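Side-chain contacts in succinate-semialdehyde dehydrogenase (Streptococcus pyogenes MGAS1882, PDB 4OGD), which probably oxidises succinic semialdehyde to succinate, with NADP+ bound as the cofactor: residues E68-D73 with F133-I138; F78-G83 with R255-G260; E281-V286 with P344-G349; A290-P295 with T300-L305; E333-D336 with H340-M343. All coordinates share one frame; numbering follows the deposited sequence.

Interaction 1. Residues E68-D73 with F133-I138; sequences EIMTKD and FPYYQI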
# COMPACT_ATOMS: atom_id res chain seq x y z
N GLU A 68 13.37 -25.52 -19.05
CA GLU A 68 13.51 -26.85 -18.46
C GLU A 68 13.72 -26.81 -16.94
O GLU A 68 13.25 -27.70 -16.22
CB GLU A 68 14.64 -27.64 -19.14
CG GLU A 68 14.81 -29.04 -18.54
CD GLU A 68 15.73 -29.95 -19.33
OE1 GLU A 68 16.23 -29.53 -20.40
OE2 GLU A 68 15.94 -31.09 -18.87
N ILE A 69 14.43 -25.79 -16.45
CA ILE A 69 14.63 -25.63 -15.02
C ILE A 69 13.28 -25.53 -14.32
O ILE A 69 13.05 -26.14 -13.27
CB ILE A 69 15.49 -24.38 -14.72
CG1 ILE A 69 16.96 -24.69 -15.01
CG2 ILE A 69 15.32 -23.94 -13.27
CD1 ILE A 69 17.86 -23.48 -14.93
N MET A 70 12.36 -24.78 -14.92
CA MET A 70 11.04 -24.63 -14.32
C MET A 70 10.22 -25.93 -14.37
O MET A 70 9.59 -26.31 -13.38
CB MET A 70 10.28 -23.48 -14.98
CG MET A 70 10.88 -22.14 -14.68
SD MET A 70 9.81 -20.81 -15.26
CE MET A 70 10.55 -20.44 -16.85
N THR A 71 10.26 -26.61 -15.51
CA THR A 71 9.58 -27.91 -15.64
C THR A 71 10.11 -28.93 -14.63
O THR A 71 9.33 -29.63 -13.96
CB THR A 71 9.74 -28.46 -17.06
OG1 THR A 71 9.06 -27.60 -17.99
CG2 THR A 71 9.16 -29.88 -17.15
N LYS A 72 11.43 -29.02 -14.51
CA LYS A 72 12.02 -29.97 -13.57
C LYS A 72 11.75 -29.62 -12.10
O LYS A 72 11.69 -30.52 -11.26
CB LYS A 72 13.52 -30.17 -13.86
CG LYS A 72 13.81 -30.80 -15.23
CD LYS A 72 13.30 -32.24 -15.32
CE LYS A 72 13.32 -32.79 -16.76
NZ LYS A 72 14.71 -32.95 -17.30
N ASP A 73 11.57 -28.34 -11.79
CA ASP A 73 11.26 -27.92 -10.42
C ASP A 73 9.80 -28.21 -10.05
O ASP A 73 9.51 -28.85 -9.02
CB ASP A 73 11.48 -26.40 -10.24
CG ASP A 73 12.88 -26.05 -9.71
OD1 ASP A 73 13.70 -26.94 -9.42
OD2 ASP A 73 13.14 -24.84 -9.58
N PHE A 133 4.49 -19.86 -11.13
CA PHE A 133 5.18 -19.18 -12.23
C PHE A 133 6.52 -18.69 -11.67
O PHE A 133 6.67 -17.52 -11.34
CB PHE A 133 4.34 -18.01 -12.78
CG PHE A 133 3.05 -18.43 -13.43
CD1 PHE A 133 2.99 -18.66 -14.79
CD2 PHE A 133 1.90 -18.59 -12.66
CE1 PHE A 133 1.79 -19.05 -15.39
CE2 PHE A 133 0.70 -18.97 -13.25
CZ PHE A 133 0.64 -19.21 -14.62
N PRO A 134 7.49 -19.61 -11.56
CA PRO A 134 8.73 -19.38 -10.80
C PRO A 134 9.57 -18.22 -11.34
O PRO A 134 10.30 -17.60 -10.56
CB PRO A 134 9.50 -20.69 -10.97
CG PRO A 134 8.49 -21.70 -11.36
CD PRO A 134 7.46 -20.95 -12.18
N TYR A 135 9.48 -17.93 -12.63
CA TYR A 135 10.25 -16.83 -13.20
C TYR A 135 9.44 -15.55 -13.36
O TYR A 135 9.90 -14.47 -12.98
CB TYR A 135 10.91 -17.25 -14.54
CG TYR A 135 12.37 -17.60 -14.35
CD1 TYR A 135 12.75 -18.57 -13.45
CD2 TYR A 135 13.37 -16.92 -15.05
CE1 TYR A 135 14.08 -18.88 -13.25
CE2 TYR A 135 14.71 -17.22 -14.85
CZ TYR A 135 15.05 -18.20 -13.94
OH TYR A 135 16.38 -18.52 -13.72
N TYR A 136 8.25 -15.68 -13.94
CA TYR A 136 7.36 -14.54 -14.18
C TYR A 136 7.04 -13.79 -12.90
O TYR A 136 7.06 -12.55 -12.90
CB TYR A 136 6.10 -15.03 -14.90
CG TYR A 136 4.89 -14.13 -14.86
CD1 TYR A 136 4.79 -13.00 -15.68
CD2 TYR A 136 3.81 -14.44 -14.06
CE1 TYR A 136 3.65 -12.19 -15.67
CE2 TYR A 136 2.68 -13.65 -14.04
CZ TYR A 136 2.60 -12.53 -14.84
OH TYR A 136 1.47 -11.74 -14.81
N GLN A 137 6.79 -14.50 -11.80
CA GLN A 137 6.46 -13.80 -10.56
C GLN A 137 7.67 -13.05 -9.99
O GLN A 137 7.50 -12.03 -9.32
CB GLN A 137 5.86 -14.72 -9.49
CG GLN A 137 4.64 -15.54 -9.90
CD GLN A 137 3.46 -14.74 -10.38
OE1 GLN A 137 3.36 -13.52 -10.16
NE2 GLN A 137 2.53 -15.42 -11.04
N ILE A 138 8.88 -13.53 -10.25
CA ILE A 138 10.07 -12.75 -9.87
C ILE A 138 10.21 -11.53 -10.77
O ILE A 138 10.39 -10.41 -10.29
CB ILE A 138 11.38 -13.56 -9.97
CG1 ILE A 138 11.33 -14.82 -9.10
CG2 ILE A 138 12.55 -12.69 -9.52
CD1 ILE A 138 12.54 -15.74 -9.33
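Met70 reaches from helix 63-74 into the corner formed by Pro134 and Tyr135, and its sulfur does most of the touching. SD lies 3.8 Å from Tyr135 CB and 3.9 Å from Pro134 CD, so it sits where the proline ring and the root of the tyrosine side chain converge. Farther back along the chain, Met70 CG comes within 4.1 Å of Pro134 CG. The bend at chi3 (-96°) turns the terminal methyl toward the tyrosine, and CE ends 4.0 Å from Tyr135 CB. This is also a Met-aromatic contact, although an oblique one: SD is 5.0 Å from the centroid of the Tyr135 ring and 53° off the ring normal. Pro134 belongs to the Trp-Asn-Phe-Pro motif, which lies beside the active site in the aldehyde dehydrogenase family, and the contact therefore packs helix 63-74 against the turn that leads from this motif into helix 136-148. Glu84 of helix 78-103 also touches Met70, and its OE2 accepts hydrogen bonds from the backbone N of both Tyr135 and Tyr136. At the far end of the Tyr135 ring OH is hydrogen-bonded to Ser166 OG, and Phe167 meets the ring edge-to-face, both residues coming from helix 161-173. The backbone of the turn has a further partner in His156, whose NE2 is hydrogen-bonded to Pro134 O.

Interaction 2. Residues F78-G83 with R255-G260; sequences FTEAQG and RLYNAG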
# COMPACT_ATOMS: atom_id res chain seq x y z
N PHE A 78 6.76 -28.06 -20.63
CA PHE A 78 7.92 -27.35 -21.15
C PHE A 78 7.51 -26.20 -22.07
O PHE A 78 8.13 -25.14 -22.06
CB PHE A 78 8.82 -28.34 -21.90
CG PHE A 78 10.04 -27.72 -22.54
CD1 PHE A 78 11.13 -27.33 -21.77
CD2 PHE A 78 10.11 -27.58 -23.92
CE1 PHE A 78 12.27 -26.78 -22.36
CE2 PHE A 78 11.25 -27.04 -24.52
CZ PHE A 78 12.32 -26.64 -23.74
N THR A 79 6.47 -26.42 -22.87
CA THR A 79 5.98 -25.37 -23.78
C THR A 79 5.45 -24.17 -23.00
O THR A 79 5.65 -23.02 -23.40
CB THR A 79 4.90 -25.88 -24.76
OG1 THR A 79 3.86 -26.54 -24.02
CG2 THR A 79 5.52 -26.86 -25.76
N GLU A 80 4.75 -24.44 -21.89
CA GLU A 80 4.26 -23.36 -21.04
C GLU A 80 5.43 -22.61 -20.41
O GLU A 80 5.39 -21.38 -20.28
CB GLU A 80 3.35 -23.89 -19.93
CG GLU A 80 1.94 -24.25 -20.38
CD GLU A 80 1.07 -24.72 -19.23
OE1 GLU A 80 1.50 -24.60 -18.06
OE2 GLU A 80 -0.06 -25.20 -19.49
N ALA A 81 6.45 -23.35 -20.01
CA ALA A 81 7.64 -22.74 -19.42
C ALA A 81 8.38 -21.87 -20.44
O ALA A 81 8.93 -20.83 -20.08
CB ALA A 81 8.56 -23.79 -18.84
N GLN A 82 8.41 -22.30 -21.70
CA GLN A 82 9.00 -21.48 -22.75
C GLN A 82 8.24 -20.17 -22.88
O GLN A 82 8.84 -19.10 -23.00
CB GLN A 82 8.98 -22.22 -24.09
CG GLN A 82 9.97 -23.35 -24.20
CD GLN A 82 9.80 -24.09 -25.51
OE1 GLN A 82 8.69 -24.46 -25.87
NE2 GLN A 82 10.90 -24.27 -26.23
N GLY A 83 6.91 -20.25 -22.86
CA GLY A 83 6.09 -19.06 -22.91
C GLY A 83 6.35 -18.16 -21.72
O GLY A 83 6.35 -16.93 -21.85
N ARG A 255 -9.19 -23.18 -18.02
CA ARG A 255 -9.18 -23.93 -16.76
C ARG A 255 -8.00 -24.89 -16.59
O ARG A 255 -7.61 -25.20 -15.47
CB ARG A 255 -10.51 -24.67 -16.52
CG ARG A 255 -10.65 -25.24 -15.10
CD ARG A 255 -10.36 -24.19 -14.03
NE ARG A 255 -10.62 -24.69 -12.69
CZ ARG A 255 -9.77 -24.61 -11.67
NH1 ARG A 255 -8.58 -24.05 -11.84
NH2 ARG A 255 -10.11 -25.11 -10.48
N LEU A 256 -7.44 -25.36 -17.71
CA LEU A 256 -6.43 -26.42 -17.65
C LEU A 256 -4.99 -25.99 -17.92
O LEU A 256 -4.06 -26.78 -17.74
CB LEU A 256 -6.83 -27.58 -18.57
CG LEU A 256 -8.17 -28.23 -18.23
CD1 LEU A 256 -8.44 -29.37 -19.19
CD2 LEU A 256 -8.16 -28.76 -16.81
N TYR A 257 -4.78 -24.75 -18.34
CA TYR A 257 -3.43 -24.21 -18.46
C TYR A 257 -2.75 -24.30 -17.09
O TYR A 257 -3.37 -23.98 -16.06
CB TYR A 257 -3.49 -22.77 -18.95
CG TYR A 257 -2.17 -22.05 -18.95
CD1 TYR A 257 -1.76 -21.31 -17.85
CD2 TYR A 257 -1.35 -22.08 -20.07
CE1 TYR A 257 -0.57 -20.64 -17.84
CE2 TYR A 257 -0.13 -21.39 -20.07
CZ TYR A 257 0.24 -20.68 -18.95
OH TYR A 257 1.43 -20.00 -18.90
N ASN A 258 -1.50 -24.75 -17.08
CA ASN A 258 -0.73 -24.96 -15.85
C ASN A 258 -1.45 -25.89 -14.89
O ASN A 258 -1.36 -25.75 -13.67
CB ASN A 258 -0.37 -23.62 -15.18
CG ASN A 258 0.90 -23.69 -14.33
OD1 ASN A 258 1.75 -24.57 -14.52
ND2 ASN A 258 1.04 -22.75 -13.40
N ALA A 259 -2.19 -26.84 -15.47
CA ALA A 259 -3.02 -27.80 -14.73
C ALA A 259 -3.97 -27.14 -13.74
O ALA A 259 -4.32 -27.71 -12.71
CB ALA A 259 -2.14 -28.87 -14.02
N GLY A 260 -4.39 -25.92 -14.07
CA GLY A 260 -5.35 -25.20 -13.24
C GLY A 260 -4.73 -24.49 -12.05
O GLY A 260 -5.44 -23.87 -11.26
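Glu80 runs out straight beyond CG (chi2 -177°) and Tyr257 turns its ring anti to the backbone N, which lays the carboxylate over one ring face. The meeting joins the first turn of helix 78-103 to the turn that follows helix 244-256. In the aldehyde dehydrogenase fold this turn runs on toward the Gly-Gln-x-Cys motif, which carries the nucleophilic cysteine in members of the family. The two side chains run past one another in opposite senses, with carboxylate and ring planes 25° apart. Glu80 CD is stacked 3.6 Å above the ring plane, offset toward the rim, while Glu80 CG is 3.5 Å from Tyr257 CE2. The charged end has a backbone partner: Asn258 N donates to Glu80 OE2 over 2.8 Å in a nearly straight bond (172°), meeting that oxygen on its syn side and somewhat out of the carboxylate plane. One N-H thus ties down the group that covers the tyrosine ring, which should limit rotation of the carboxylate and probably steadies its negative charge. The Asn258 side chain works elsewhere, with ND2 donating to Asn132 O and so linking the turn to the Trp-Asn-Phe-Pro segment. Phe253 meets the Tyr257 ring from within helix 244-256, and Phe133 touches the same residue. Over the same ring face as the carboxylate carbon, Glu80 OE2 comes within 3.4 Å of Tyr257 CD2.

Interaction 3. Residues E281-V286 with P344-G349; sequences ELLTKV and PTIIAG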
# COMPACT_ATOMS: atom_id res chain seq x y z
N GLU A 281 -22.08 -30.35 -21.36
CA GLU A 281 -21.59 -31.19 -22.45
C GLU A 281 -20.34 -30.63 -23.14
O GLU A 281 -19.42 -31.38 -23.48
CB GLU A 281 -22.70 -31.43 -23.47
CG GLU A 281 -23.63 -32.53 -23.04
CD GLU A 281 -22.86 -33.75 -22.55
OE1 GLU A 281 -23.07 -34.17 -21.39
OE2 GLU A 281 -22.03 -34.28 -23.33
N LEU A 282 -20.32 -29.32 -23.34
CA LEU A 282 -19.18 -28.68 -23.98
C LEU A 282 -17.92 -28.78 -23.13
O LEU A 282 -16.85 -29.15 -23.63
CB LEU A 282 -19.48 -27.22 -24.30
CG LEU A 282 -18.35 -26.46 -25.00
CD1 LEU A 282 -18.03 -27.12 -26.33
CD2 LEU A 282 -18.74 -25.02 -25.21
N LEU A 283 -18.03 -28.47 -21.84
CA LEU A 283 -16.86 -28.52 -20.96
C LEU A 283 -16.36 -29.96 -20.81
O LEU A 283 -15.15 -30.21 -20.75
CB LEU A 283 -17.18 -27.89 -19.59
CG LEU A 283 -15.96 -27.64 -18.70
CD1 LEU A 283 -15.09 -26.54 -19.29
CD2 LEU A 283 -16.37 -27.26 -17.28
N THR A 284 -17.29 -30.90 -20.77
CA THR A 284 -16.94 -32.32 -20.75
C THR A 284 -16.15 -32.72 -22.00
O THR A 284 -15.13 -33.40 -21.91
CB THR A 284 -18.20 -33.19 -20.61
OG1 THR A 284 -18.82 -32.92 -19.35
CG2 THR A 284 -17.83 -34.68 -20.68
N LYS A 285 -16.63 -32.28 -23.16
CA LYS A 285 -15.97 -32.56 -24.43
C LYS A 285 -14.53 -32.04 -24.41
O LYS A 285 -13.59 -32.74 -24.78
CB LYS A 285 -16.73 -31.89 -25.57
CG LYS A 285 -16.06 -32.02 -26.94
CD LYS A 285 -16.76 -31.14 -27.96
CE LYS A 285 -16.14 -31.26 -29.33
NZ LYS A 285 -16.68 -30.21 -30.24
N VAL A 286 -14.37 -30.80 -23.95
CA VAL A 286 -13.06 -30.16 -23.91
C VAL A 286 -12.11 -30.86 -22.94
O VAL A 286 -10.94 -31.12 -23.26
CB VAL A 286 -13.21 -28.66 -23.53
CG1 VAL A 286 -11.86 -28.06 -23.14
CG2 VAL A 286 -13.83 -27.88 -24.68
N PRO A 344 -8.50 -34.17 -15.21
CA PRO A 344 -9.49 -33.10 -15.33
C PRO A 344 -10.83 -33.60 -14.80
O PRO A 344 -11.28 -34.69 -15.16
CB PRO A 344 -9.56 -32.85 -16.83
CG PRO A 344 -8.21 -33.26 -17.33
CD PRO A 344 -7.86 -34.46 -16.51
N THR A 345 -11.44 -32.82 -13.92
CA THR A 345 -12.62 -33.25 -13.20
C THR A 345 -13.61 -32.09 -13.24
O THR A 345 -13.19 -30.93 -13.13
CB THR A 345 -12.26 -33.59 -11.75
OG1 THR A 345 -11.29 -34.64 -11.73
CG2 THR A 345 -13.49 -34.02 -10.95
N ILE A 346 -14.89 -32.38 -13.43
CA ILE A 346 -15.90 -31.33 -13.46
C ILE A 346 -16.93 -31.60 -12.38
O ILE A 346 -17.44 -32.71 -12.28
CB ILE A 346 -16.62 -31.24 -14.82
CG1 ILE A 346 -15.59 -31.00 -15.94
CG2 ILE A 346 -17.67 -30.12 -14.81
CD1 ILE A 346 -16.16 -31.11 -17.34
N ILE A 347 -17.22 -30.59 -11.57
CA ILE A 347 -18.29 -30.68 -10.58
C ILE A 347 -19.34 -29.61 -10.81
O ILE A 347 -19.08 -28.57 -11.42
CB ILE A 347 -17.77 -30.56 -9.15
CG1 ILE A 347 -17.04 -29.22 -8.95
CG2 ILE A 347 -16.86 -31.74 -8.82
CD1 ILE A 347 -16.59 -28.95 -7.52
N ALA A 348 -20.55 -29.87 -10.33
CA ALA A 348 -21.64 -28.91 -10.41
C ALA A 348 -22.51 -29.07 -9.17
O ALA A 348 -22.15 -29.81 -8.26
CB ALA A 348 -22.45 -29.12 -11.69
N GLY A 349 -23.63 -28.37 -9.13
CA GLY A 349 -24.53 -28.46 -7.99
C GLY A 349 -23.96 -28.03 -6.65
O GLY A 349 -24.34 -28.57 -5.61
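Helix 276-288 lies against strand 345-348, with the CA atoms of Thr284 and Ile346 7.4 Å apart, the closest CA pair of the two segments. Ile346 points its side chain at the helix and carries the whole strand side of the contact. Its CG1 is anti to the carbonyl carbon (chi1 -57°) and the chain runs on extended to CD1, which drives the terminal methyl into the angle between Leu283 and Thr284. CD1 rests 3.6 Å from Thr284 N and 3.7 Å from Leu283 C, against the helix backbone itself. Leu283 covers the methyl from beside: its CG stands 3.7 Å from Ile346 CD1, and its CD2 branch reaches 4.0 Å from Ile346 CG2, so both branches of the isoleucine are touched. Thr284 crosses Ile346 at about a right angle, with OG1 3.8 Å from CD1. The strand belongs to the seven-stranded mixed sheet of the fold, with strand 327-330 antiparallel on one side of it and strand 365-371 parallel on the other. Phe287 and Val329 also touch Ile346. Since Thr284 OG1 is hydrogen-bonded to Lys280 O within its own helix, the hydroxyl can lie against a methyl with its polar need met, and the helix is held to the sheet here by van der Waals and hydrophobic contact.

Interaction 4. Residues A290-P295 with T300-L305; sequences AKWGDP and TTLAPL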
# COMPACT_ATOMS: atom_id res chain seq x y z
N ALA A 290 -7.86 -33.81 -22.91
CA ALA A 290 -6.61 -33.73 -22.15
C ALA A 290 -5.74 -34.97 -22.29
O ALA A 290 -6.23 -36.10 -22.21
CB ALA A 290 -6.89 -33.46 -20.68
N LYS A 291 -4.45 -34.75 -22.49
CA LYS A 291 -3.49 -35.85 -22.54
C LYS A 291 -2.43 -35.62 -21.48
O LYS A 291 -1.53 -34.79 -21.66
CB LYS A 291 -2.84 -35.93 -23.92
CG LYS A 291 -1.88 -37.11 -24.07
CD LYS A 291 -1.61 -37.42 -25.53
CE LYS A 291 -0.76 -38.68 -25.66
NZ LYS A 291 0.46 -38.56 -24.81
N TRP A 292 -2.54 -36.33 -20.36
CA TRP A 292 -1.54 -36.20 -19.31
C TRP A 292 -0.32 -37.05 -19.59
O TRP A 292 -0.39 -38.04 -20.32
CB TRP A 292 -2.11 -36.52 -17.92
CG TRP A 292 -2.85 -37.81 -17.85
CD1 TRP A 292 -2.34 -39.05 -17.59
CD2 TRP A 292 -4.26 -37.99 -18.03
NE1 TRP A 292 -3.34 -39.99 -17.60
CE2 TRP A 292 -4.53 -39.37 -17.87
CE3 TRP A 292 -5.33 -37.12 -18.32
CZ2 TRP A 292 -5.82 -39.89 -17.98
CZ3 TRP A 292 -6.61 -37.65 -18.43
CH2 TRP A 292 -6.84 -39.02 -18.26
N GLY A 293 0.81 -36.64 -19.02
CA GLY A 293 2.04 -37.38 -19.19
C GLY A 293 3.27 -36.54 -18.97
O GLY A 293 3.25 -35.56 -18.21
N ASP A 294 4.35 -36.93 -19.64
CA ASP A 294 5.66 -36.30 -19.53
C ASP A 294 5.59 -34.82 -19.93
O ASP A 294 5.36 -34.52 -21.09
CB ASP A 294 6.61 -37.06 -20.45
CG ASP A 294 8.03 -36.54 -20.42
OD1 ASP A 294 8.30 -35.52 -19.74
OD2 ASP A 294 8.89 -37.16 -21.09
N PRO A 295 5.79 -33.89 -18.98
CA PRO A 295 5.68 -32.47 -19.36
C PRO A 295 6.76 -32.00 -20.35
O PRO A 295 6.60 -30.94 -20.95
CB PRO A 295 5.80 -31.73 -18.02
CG PRO A 295 6.58 -32.65 -17.15
CD PRO A 295 6.13 -34.05 -17.55
N THR A 300 2.19 -33.75 -24.76
CA THR A 300 1.52 -33.69 -23.46
C THR A 300 0.79 -32.37 -23.28
O THR A 300 1.36 -31.30 -23.48
CB THR A 300 2.52 -33.90 -22.32
OG1 THR A 300 3.17 -35.16 -22.48
CG2 THR A 300 1.81 -33.87 -20.97
N THR A 301 -0.48 -32.46 -22.90
CA THR A 301 -1.30 -31.26 -22.76
C THR A 301 -1.88 -31.13 -21.35
O THR A 301 -2.70 -30.24 -21.08
CB THR A 301 -2.42 -31.19 -23.83
OG1 THR A 301 -3.27 -32.34 -23.73
CG2 THR A 301 -1.81 -31.13 -25.22
N LEU A 302 -1.45 -32.00 -20.45
CA LEU A 302 -1.77 -31.84 -19.03
C LEU A 302 -0.60 -32.29 -18.16
O LEU A 302 -0.19 -33.45 -18.20
CB LEU A 302 -3.05 -32.59 -18.64
CG LEU A 302 -3.49 -32.33 -17.19
CD1 LEU A 302 -3.97 -30.89 -17.03
CD2 LEU A 302 -4.56 -33.31 -16.77
N ALA A 303 -0.06 -31.35 -17.38
CA ALA A 303 1.09 -31.61 -16.52
C ALA A 303 0.66 -32.24 -15.19
O ALA A 303 -0.50 -32.14 -14.81
CB ALA A 303 1.84 -30.29 -16.25
N PRO A 304 1.60 -32.92 -14.51
CA PRO A 304 1.31 -33.32 -13.13
C PRO A 304 1.28 -32.08 -12.26
O PRO A 304 1.87 -31.06 -12.64
CB PRO A 304 2.53 -34.17 -12.76
CG PRO A 304 3.65 -33.60 -13.60
CD PRO A 304 3.00 -33.20 -14.89
N LEU A 305 0.61 -32.14 -11.11
CA LEU A 305 0.64 -31.02 -10.17
C LEU A 305 2.03 -30.89 -9.55
O LEU A 305 2.86 -31.79 -9.67
CB LEU A 305 -0.44 -31.16 -9.10
CG LEU A 305 -1.89 -31.28 -9.58
CD1 LEU A 305 -2.86 -31.07 -8.42
CD2 LEU A 305 -2.19 -30.31 -10.71
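Trp292 and Leu302 face each other across a single beta bridge, their CA atoms 4.4 Å apart, and their side chains meet at an oblique angle. CB of Trp292 is 4.1 Å from CB of Leu302, while Leu302 CD2 approaches Trp292 CE3 obliquely. Where these two residues pair, Trp292 CA also makes a CH...O contact with Leu302 O, and Gly293 N gives that oxygen a long, weak hydrogen bond. The threonines turn their hydroxyls to different ends of segment 290-295. Thr301 OG1 lies between its own backbone N and carbonyl carbon (chi1 59°), where it accepts from Lys291 N at 3.0 Å; in return Thr301 N donates to Lys291 O at 2.8 Å, in the carbonyl plane. Thr300 OG1 instead donates to Asp294 O over 2.7 Å, from above the carbonyl plane, while its methyl CG2 turns inward to lie 3.5 Å from Gly293 N. Beyond them the rings of Pro295 and Pro304 cross at about a right angle. The whole forms an irregular hairpin-like loop between helices 276-288 and 308-323, with Tyr252 of helix 244-256 against Leu302. Two backbone atoms of Lys291 and the carbonyl of Asp294 are thus engaged by two neighbouring threonines, so polar bonds fix a loop with no regular strand pairing, while Leu302 with Trp292 and Ala290, and Pro295 with Pro304, add apolar contact.

Interaction 5. Residues E333-D336 with H340-M343; sequences EAID and HFVM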
# COMPACT_ATOMS: atom_id res chain seq x y z
N GLU A 333 -11.51 -39.72 -11.43
CA GLU A 333 -10.92 -41.04 -11.31
C GLU A 333 -9.41 -40.92 -11.16
O GLU A 333 -8.80 -40.03 -11.74
CB GLU A 333 -11.21 -41.88 -12.54
CG GLU A 333 -12.65 -41.86 -13.00
CD GLU A 333 -12.80 -42.36 -14.42
OE1 GLU A 333 -13.39 -41.64 -15.25
OE2 GLU A 333 -12.31 -43.47 -14.71
N ALA A 334 -8.82 -41.85 -10.42
CA ALA A 334 -7.39 -41.80 -10.14
C ALA A 334 -6.53 -42.05 -11.37
O ALA A 334 -6.89 -42.86 -12.23
CB ALA A 334 -7.04 -42.80 -9.05
N ILE A 335 -5.41 -41.35 -11.45
CA ILE A 335 -4.39 -41.66 -12.45
C ILE A 335 -3.28 -42.46 -11.78
O ILE A 335 -2.66 -42.00 -10.82
CB ILE A 335 -3.81 -40.38 -13.09
CG1 ILE A 335 -4.84 -39.75 -14.03
CG2 ILE A 335 -2.53 -40.69 -13.87
CD1 ILE A 335 -4.49 -38.34 -14.50
N ASP A 336 -3.06 -43.68 -12.26
CA ASP A 336 -2.07 -44.56 -11.65
C ASP A 336 -0.69 -44.28 -12.23
O ASP A 336 -0.33 -44.81 -13.28
CB ASP A 336 -2.48 -46.02 -11.88
CG ASP A 336 -1.44 -47.00 -11.38
OD1 ASP A 336 -0.72 -46.67 -10.41
OD2 ASP A 336 -1.34 -48.10 -11.96
N HIS A 340 2.65 -36.58 -9.79
CA HIS A 340 1.53 -36.05 -9.02
C HIS A 340 0.32 -35.68 -9.87
O HIS A 340 -0.17 -34.55 -9.81
CB HIS A 340 2.00 -34.85 -8.19
CG HIS A 340 3.30 -35.09 -7.48
ND1 HIS A 340 3.49 -36.14 -6.61
CD2 HIS A 340 4.47 -34.42 -7.54
CE1 HIS A 340 4.72 -36.10 -6.15
NE2 HIS A 340 5.34 -35.07 -6.69
N PHE A 341 -0.19 -36.64 -10.63
CA PHE A 341 -1.27 -36.37 -11.59
C PHE A 341 -2.68 -36.37 -10.99
O PHE A 341 -3.04 -37.22 -10.17
CB PHE A 341 -1.22 -37.38 -12.74
CG PHE A 341 -0.08 -37.15 -13.70
CD1 PHE A 341 -0.18 -36.19 -14.68
CD2 PHE A 341 1.08 -37.91 -13.61
CE1 PHE A 341 0.85 -35.97 -15.57
CE2 PHE A 341 2.13 -37.70 -14.49
CZ PHE A 341 2.01 -36.73 -15.48
N VAL A 342 -3.48 -35.40 -11.43
CA VAL A 342 -4.91 -35.34 -11.15
C VAL A 342 -5.62 -35.20 -12.49
O VAL A 342 -5.27 -34.34 -13.30
CB VAL A 342 -5.25 -34.13 -10.23
CG1 VAL A 342 -6.77 -33.98 -10.05
CG2 VAL A 342 -4.56 -34.29 -8.88
N MET A 343 -6.60 -36.05 -12.76
CA MET A 343 -7.29 -35.95 -14.05
C MET A 343 -8.26 -34.78 -14.04
O MET A 343 -8.78 -34.40 -12.98
CB MET A 343 -8.01 -37.25 -14.43
CG MET A 343 -9.43 -37.38 -13.93
SD MET A 343 -10.23 -38.85 -14.64
CE MET A 343 -10.75 -38.22 -16.23
O HOH W 1 -7.47 -37.85 -10.64
O HOH W 2 -0.75 -40.06 -10.51
O HOH W 3 -5.13 -38.98 -9.74
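Ile335 is the tight centre, wedged between Phe341 and Met343. Its CG2 branch lies 3.7 Å from Phe341 CB, and its CD1 comes within 3.6 Å of Met343 N and 3.7 Å of Met343 CB. CG1 stands anti to the carbonyl carbon (chi1 -72°), which spreads the two branches toward the two neighbours. The Phe341 ring itself swings away, to meet His337 edge-to-face. Met343 CG stands between the backbone N and the carbonyl carbon (chi1 89°), and the chain runs on extended to put SD 3.4 Å from Glu333 O, while Glu333 N donates a weak hydrogen bond to it. The backbones, by contrast, run antiparallel without touching, the CA atoms of Ile335 and Phe341 being 6.2 Å apart, and waters fill the gap. Water 1 donates to Glu333 O at 2.8 Å and accepts from Met343 N. Water 3 accepts from Ile335 N and donates to Phe341 O at 2.8 Å. Water 2 lies 2.7 Å from Ile335 O and takes only a weak bond from Phe341 N. The two arms of this loop lie between strands 327-330 and 345-348, and Trp292 packs on Ile335. Water therefore stands in for direct pairing: it bridges most of the facing N-H and C=O groups, weakly at Phe341 N, while the apolar hold comes from Ile335 against Phe341 CB and Met343 CB, with the sulfur adding a weak N-H...S bond.

All five contacts lie within one aldehyde dehydrogenase family chain, the first two nearer its centre than the rest. Interactions 1 and 2 have centres 11 Å apart and interleave along the sequence, using the consecutive helices 63-74 and 78-103 respectively. Interaction 4, its centre about 9 Å from that of interaction 2, is a hub: Phe78 N probably bonds to Pro295 O, and Leu305 N to His340 O of interaction 5. Pro344 packs on Leu302 and Ala290, joining interactions 3 and 4. Interactions 4 and 5 are nested within the loop that interaction 3 closes. Interactions 2 and 4 thus join the start of helix 78-103 to the loops beside the seven-stranded sheet.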